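Flavodoxin (Streptococcus pneumoniae serotype 4, PDB 5LJL) binds FMN and, like other flavodoxins, probably serves as a low-potential electron donor to a number of redox enzymes. Local coordinates at residues E18-V23 and I54-T59; A24-D29 and Q138-L143. All coordinates share one frame; numbering follows the deposited sequence.

Overall arrangement
Both contacts lie on one face of the flavodoxin fold, a five-stranded parallel sheet in the order 2-1-3-4-5 with helices on its two sides, and both use helix 15-29. Contact 1 sets the middle of that helix on the central strand 52-56, and its centre lies about 5 Å from the centre of the chain; contact 2 joins the last turns of the helix to helix 130-146. The centres of the two contacts are about 12 Å apart. Along the chain the segments alternate, 18-23, 24-29, 54-59 and 138-143, so the two pairings cross: helix 15-29 is tied first to the central strand and then to the C-terminal helix. Ile54 of contact 1 touches Leu27 and Leu143 of contact 2, making one continuous apolar layer.

Contact 1: residues E18-V23 and I54-T59; sequences EIADIV and IVATYT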
loop_
_atom_site.group_PDB
_atom_site.type_symbol
_atom_site.label_atom_id
_atom_site.label_comp_id
_atom_site.label_asym_id
_atom_site.label_seq_id
_atom_site.Cartn_x
_atom_site.Cartn_y
_atom_site.Cartn_z
ATOM N N GLU A 18 -9.142 -0.088 6.734
ATOM C CA GLU A 18 -8.764 -0.019 8.136
ATOM C C GLU A 18 -7.230 -0.191 8.282
ATOM O O GLU A 18 -6.569 0.511 9.049
ATOM C CB GLU A 18 -9.434 -1.125 8.917
ATOM C CG GLU A 18 -9.068 -1.078 10.355
ATOM C CD GLU A 18 -9.981 -1.877 11.213
ATOM O OE1 GLU A 18 -10.323 -1.338 12.287
ATOM O OE2 GLU A 18 -10.321 -3.025 10.822
ATOM N N ILE A 19 -6.691 -1.095 7.492
ATOM C CA ILE A 19 -5.236 -1.342 7.444
ATOM C C ILE A 19 -4.479 -0.146 6.955
ATOM O O ILE A 19 -3.425 0.188 7.530
ATOM C CB ILE A 19 -4.995 -2.589 6.582
ATOM C CG1 ILE A 19 -5.459 -3.869 7.337
ATOM C CG2 ILE A 19 -3.595 -2.651 5.997
ATOM C CD1 ILE A 19 -5.655 -5.049 6.353
ATOM N N ALA A 20 -4.963 0.494 5.882
ATOM C CA ALA A 20 -4.355 1.730 5.368
ATOM C C ALA A 20 -4.314 2.781 6.489
ATOM O O ALA A 20 -3.334 3.526 6.676
ATOM C CB ALA A 20 -5.183 2.247 4.184
ATOM N N ASP A 21 -5.445 2.897 7.176
ATOM C CA ASP A 21 -5.586 3.850 8.274
ATOM C C ASP A 21 -4.652 3.610 9.457
ATOM O O ASP A 21 -4.126 4.615 10.018
ATOM C CB ASP A 21 -7.059 3.925 8.704
ATOM C CG ASP A 21 -7.938 4.646 7.696
ATOM O OD1 ASP A 21 -7.461 5.492 6.855
ATOM O OD2 ASP A 21 -9.174 4.372 7.795
ATOM N N ILE A 22 -4.410 2.344 9.795
ATOM C CA ILE A 22 -3.441 2.017 10.820
ATOM C C ILE A 22 -2.043 2.514 10.440
ATOM O O ILE A 22 -1.298 3.039 11.290
ATOM C CB ILE A 22 -3.455 0.507 11.115
ATOM C CG1 ILE A 22 -4.770 0.127 11.773
ATOM C CG2 ILE A 22 -2.239 -0.002 11.887
ATOM C CD1 ILE A 22 -5.156 -1.314 11.576
ATOM N N VAL A 23 -1.654 2.238 9.189
ATOM C CA VAL A 23 -0.345 2.683 8.726
ATOM C C VAL A 23 -0.231 4.206 8.718
ATOM O O VAL A 23 0.742 4.746 9.241
ATOM C CB VAL A 23 -0.063 2.107 7.317
ATOM C CG1 VAL A 23 1.214 2.687 6.741
ATOM C CG2 VAL A 23 0.000 0.556 7.374
ATOM N N ILE A 54 2.693 4.152 -0.933
ATOM C CA ILE A 54 2.142 2.918 -0.354
ATOM C C ILE A 54 0.826 2.577 -1.080
ATOM O O ILE A 54 -0.049 3.479 -1.271
ATOM C CB ILE A 54 1.926 3.035 1.150
ATOM C CG1 ILE A 54 3.254 3.273 1.907
ATOM C CG2 ILE A 54 1.167 1.848 1.716
ATOM C CD1 ILE A 54 3.104 3.830 3.261
ATOM N N VAL A 55 0.690 1.302 -1.443
ATOM C CA VAL A 55 -0.570 0.740 -1.905
ATOM C C VAL A 55 -1.050 -0.247 -0.866
ATOM O O VAL A 55 -0.271 -1.102 -0.414
ATOM C CB VAL A 55 -0.482 0.070 -3.292
ATOM C CG1 VAL A 55 -1.685 -0.800 -3.588
ATOM C CG2 VAL A 55 -0.225 1.147 -4.344
ATOM N N ALA A 56 -2.331 -0.096 -0.528
ATOM C CA ALA A 56 -3.037 -1.066 0.309
ATOM C C ALA A 56 -4.149 -1.654 -0.534
ATOM O O ALA A 56 -5.058 -0.929 -0.961
ATOM C CB ALA A 56 -3.594 -0.329 1.551
ATOM N N THR A 57 -4.144 -2.943 -0.800
ATOM C CA THR A 57 -5.140 -3.552 -1.698
ATOM C C THR A 57 -5.674 -4.886 -1.223
ATOM O O THR A 57 -4.940 -5.694 -0.696
ATOM C CB THR A 57 -4.549 -3.655 -3.136
ATOM O OG1 THR A 57 -5.593 -4.025 -4.065
ATOM C CG2 THR A 57 -3.359 -4.603 -3.210
ATOM N N TYR A 58 -6.949 -5.135 -1.488
ATOM C CA TYR A 58 -7.545 -6.483 -1.398
ATOM C C TYR A 58 -7.243 -7.181 -2.776
ATOM O O TYR A 58 -6.681 -6.582 -3.681
ATOM C CB TYR A 58 -9.041 -6.431 -1.084
ATOM C CG TYR A 58 -9.964 -5.873 -2.172
ATOM C CD1 TYR A 58 -10.143 -4.536 -2.302
ATOM C CD2 TYR A 58 -10.658 -6.708 -3.045
ATOM C CE1 TYR A 58 -11.072 -4.014 -3.223
ATOM C CE2 TYR A 58 -11.518 -6.216 -4.028
ATOM C CZ TYR A 58 -11.735 -4.869 -4.130
ATOM O OH TYR A 58 -12.592 -4.347 -5.081
ATOM N N THR A 59 -7.593 -8.446 -2.858
ATOM C CA THR A 59 -7.412 -9.260 -4.056
ATOM C C THR A 59 -8.819 -9.788 -4.460
ATOM O O THR A 59 -9.589 -10.205 -3.610
ATOM C CB THR A 59 -6.505 -10.440 -3.728
ATOM O OG1 THR A 59 -5.234 -9.970 -3.261
ATOM C CG2 THR A 59 -6.333 -11.366 -4.861
#
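Ala20 and Ala56 meet methyl to methyl where helix 15-29 lies on the parallel sheet of the flavodoxin fold, a doubly wound alpha/beta sandwich. Their CB atoms are 4.0 Å apart, and the CA atom of Ala20 comes within 5.9 Å of that of Ala56. Alanine suits both places, since a single methyl on each side lets the helix settle close to the strand. The CB of Ala56 is directed at the helix, whereas that of Ala20 leaves its backbone more obliquely and also rests on Ile7 and Phe9 of strand 4-9, which runs beside strand 52-56.

One turn further along the helix, larger side chains take over. Val23 and Ile54 both head into the interface, and their branches cross at a slant. The CG1 methyl of Val23, anti to the backbone N (chi1 173°), reaches toward the end of the isoleucine. Ile54 extends CG1 and CD1 outward from the strand, long enough to meet the valine, while its beta branching is well accommodated by extended backbone. Ile7 lies against both residues, and Leu143 of helix 130-146 against Ile54. No hydrogen bond crosses the interface; it is held by buried apolar packing, with the CG1 atom of Val23 lying 4.1 Å from the CD1 atom of Ile54.

Contact 2: residues A24-D29 and Q138-L143; sequences ADKLRD and QFAEEL
Lys26 lays the aliphatic part of its side chain over the methyl of Ala140, its CG lying 3.8 Å from the alanine CB. Its CG is anti to the backbone N (chi1 172°), which carries the chain toward helix 130-146; bends at chi2 and chi3 then fold it along the edge of the interface, where it runs past the carboxylate of Glu141. The carboxylate reaches the lysine through one oxygen: Glu141 OE2 is 3.3 Å from Lys26 CE and forms a salt bridge with Lys26 NZ at 3.5 Å. The same oxygen therefore lies beside the methylene carbons as well as the ammonium group. A long side chain with a charged end suits this partly exposed border, as its carbons pack against alanine while its charge meets that of the glutamate.

On the buried side, Leu27 turns a branched end toward the same alanine. Its CD2 lies 3.9 Å from Ala140 CB and 3.4 Å from Ala140 O, so this methyl packs against both side chain and backbone. Ala140 thus sits between Lys26 and Leu27, and its single-methyl side chain lets the Leu27 CA come within 6.0 Å of the Ala140 CA. The axes of the two short helical segments are 8.9 Å apart at their closest and cross at -40°, running broadly in the same direction.

Beneath this helix pair lies the parallel sheet: Leu27 also rests on Val34 of strand 33-38 and on Ile54 of strand 52-56, while Leu143 packs on Ile52 of that central strand, on Ile85 of strand 85-92 and on Ser119 of strand 116-125.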
loop_
_atom_site.group_PDB
_atom_site.type_symbol
_atom_site.label_atom_id
_atom_site.label_comp_id
_atom_site.label_asym_id
_atom_site.label_seq_id
_atom_site.Cartn_x
_atom_site.Cartn_y
_atom_site.Cartn_z
ATOM N N ALA A 24 -1.264 4.894 8.190
ATOM C CA ALA A 24 -1.327 6.340 8.139
ATOM C C ALA A 24 -1.186 6.936 9.522
ATOM O O ALA A 24 -0.457 7.888 9.663
ATOM C CB ALA A 24 -2.642 6.816 7.577
ATOM N N ASP A 25 -1.888 6.361 10.502
ATOM C CA ASP A 25 -1.888 6.901 11.861
ATOM C C ASP A 25 -0.506 6.801 12.497
ATOM O O ASP A 25 -0.061 7.780 13.183
ATOM C CB ASP A 25 -2.985 6.293 12.686
ATOM C CG ASP A 25 -4.367 6.788 12.263
ATOM O OD1 ASP A 25 -4.453 7.785 11.487
ATOM O OD2 ASP A 25 -5.311 6.164 12.731
ATOM N N LYS A 26 0.216 5.699 12.266
ATOM C CA LYS A 26 1.569 5.589 12.868
ATOM C C LYS A 26 2.483 6.627 12.172
ATOM O O LYS A 26 3.253 7.338 12.817
ATOM C CB LYS A 26 2.080 4.153 12.845
ATOM C CG LYS A 26 3.548 3.966 13.272
ATOM C CD LYS A 26 3.798 4.403 14.688
ATOM C CE LYS A 26 3.112 3.432 15.700
ATOM N NZ LYS A 26 3.456 3.737 17.137
ATOM N N LEU A 27 2.430 6.717 10.837
ATOM C CA LEU A 27 3.234 7.707 10.116
ATOM C C LEU A 27 2.983 9.158 10.567
ATOM O O LEU A 27 3.958 9.927 10.706
ATOM C CB LEU A 27 3.144 7.566 8.603
ATOM C CG LEU A 27 3.686 6.305 7.961
ATOM C CD1 LEU A 27 3.364 6.274 6.434
ATOM C CD2 LEU A 27 5.184 6.146 8.175
ATOM N N ARG A 28 1.715 9.483 10.815
ATOM C CA ARG A 28 1.396 10.819 11.346
ATOM C C ARG A 28 1.987 11.019 12.736
ATOM O O ARG A 28 2.622 12.036 12.984
ATOM C CB ARG A 28 -0.108 11.086 11.329
ATOM C CG ARG A 28 -0.652 11.246 9.932
ATOM C CD ARG A 28 -2.173 11.417 9.942
ATOM N NE ARG A 28 -2.704 11.730 8.623
ATOM C CZ ARG A 28 -3.731 11.117 8.042
ATOM N NH1 ARG A 28 -4.389 10.142 8.646
ATOM N NH2 ARG A 28 -4.094 11.505 6.810
ATOM N N ASP A 29 1.884 10.007 13.575
ATOM C CA ASP A 29 2.439 10.082 14.944
ATOM C C ASP A 29 3.936 10.256 14.913
ATOM O O ASP A 29 4.486 10.795 15.894
ATOM C CB ASP A 29 2.112 8.829 15.755
ATOM C CG ASP A 29 0.642 8.773 16.255
ATOM O OD1 ASP A 29 -0.045 9.840 16.253
ATOM O OD2 ASP A 29 0.236 7.671 16.698
ATOM N N GLN A 138 5.247 -1.792 12.665
ATOM C CA GLN A 138 6.665 -1.987 12.410
ATOM C C GLN A 138 7.039 -1.619 10.974
ATOM O O GLN A 138 8.087 -0.984 10.737
ATOM C CB GLN A 138 7.117 -3.378 12.734
ATOM C CG GLN A 138 6.997 -3.735 14.221
ATOM C CD GLN A 138 7.114 -5.223 14.396
ATOM O OE1 GLN A 138 6.444 -6.017 13.749
ATOM N NE2 GLN A 138 7.982 -5.610 15.295
ATOM N N PHE A 139 6.154 -1.990 10.031
ATOM C CA PHE A 139 6.279 -1.537 8.602
ATOM C C PHE A 139 6.360 -0.018 8.493
ATOM O O PHE A 139 7.258 0.510 7.866
ATOM C CB PHE A 139 5.059 -2.146 7.877
ATOM C CG PHE A 139 4.787 -1.648 6.502
ATOM C CD1 PHE A 139 5.280 -2.288 5.372
ATOM C CD2 PHE A 139 3.963 -0.552 6.322
ATOM C CE1 PHE A 139 4.923 -1.840 4.103
ATOM C CE2 PHE A 139 3.646 -0.105 5.064
ATOM C CZ PHE A 139 4.122 -0.760 3.942
ATOM N N ALA A 140 5.407 0.724 9.089
ATOM C CA ALA A 140 5.428 2.179 9.047
ATOM C C ALA A 140 6.675 2.748 9.689
ATOM O O ALA A 140 7.313 3.663 9.166
ATOM C CB ALA A 140 4.157 2.704 9.744
ATOM N N GLU A 141 7.080 2.163 10.825
ATOM C CA GLU A 141 8.269 2.690 11.573
ATOM C C GLU A 141 9.575 2.479 10.743
ATOM O O GLU A 141 10.478 3.346 10.742
ATOM C CB GLU A 141 8.377 1.995 12.937
ATOM C CG GLU A 141 7.276 2.396 13.901
ATOM C CD GLU A 141 6.877 1.383 14.938
ATOM O OE1 GLU A 141 7.633 0.437 15.194
ATOM O OE2 GLU A 141 5.830 1.608 15.625
ATOM N N GLU A 142 9.675 1.356 10.003
ATOM C CA GLU A 142 10.829 1.105 9.142
ATOM C C GLU A 142 10.845 2.089 7.958
ATOM O O GLU A 142 11.876 2.633 7.636
ATOM C CB GLU A 142 10.889 -0.368 8.702
ATOM C CG GLU A 142 12.078 -0.642 7.789
ATOM C CD GLU A 142 12.329 -2.079 7.479
ATOM O OE1 GLU A 142 11.407 -2.872 7.708
ATOM O OE2 GLU A 142 13.502 -2.402 7.106
ATOM N N LEU A 143 9.691 2.344 7.326
ATOM C CA LEU A 143 9.656 3.382 6.286
ATOM C C LEU A 143 10.050 4.770 6.757
ATOM O O LEU A 143 10.793 5.505 6.071
ATOM C CB LEU A 143 8.232 3.422 5.683
ATOM C CG LEU A 143 7.738 2.175 4.928
ATOM C CD1 LEU A 143 6.344 2.472 4.368
ATOM C CD2 LEU A 143 8.692 1.726 3.831
#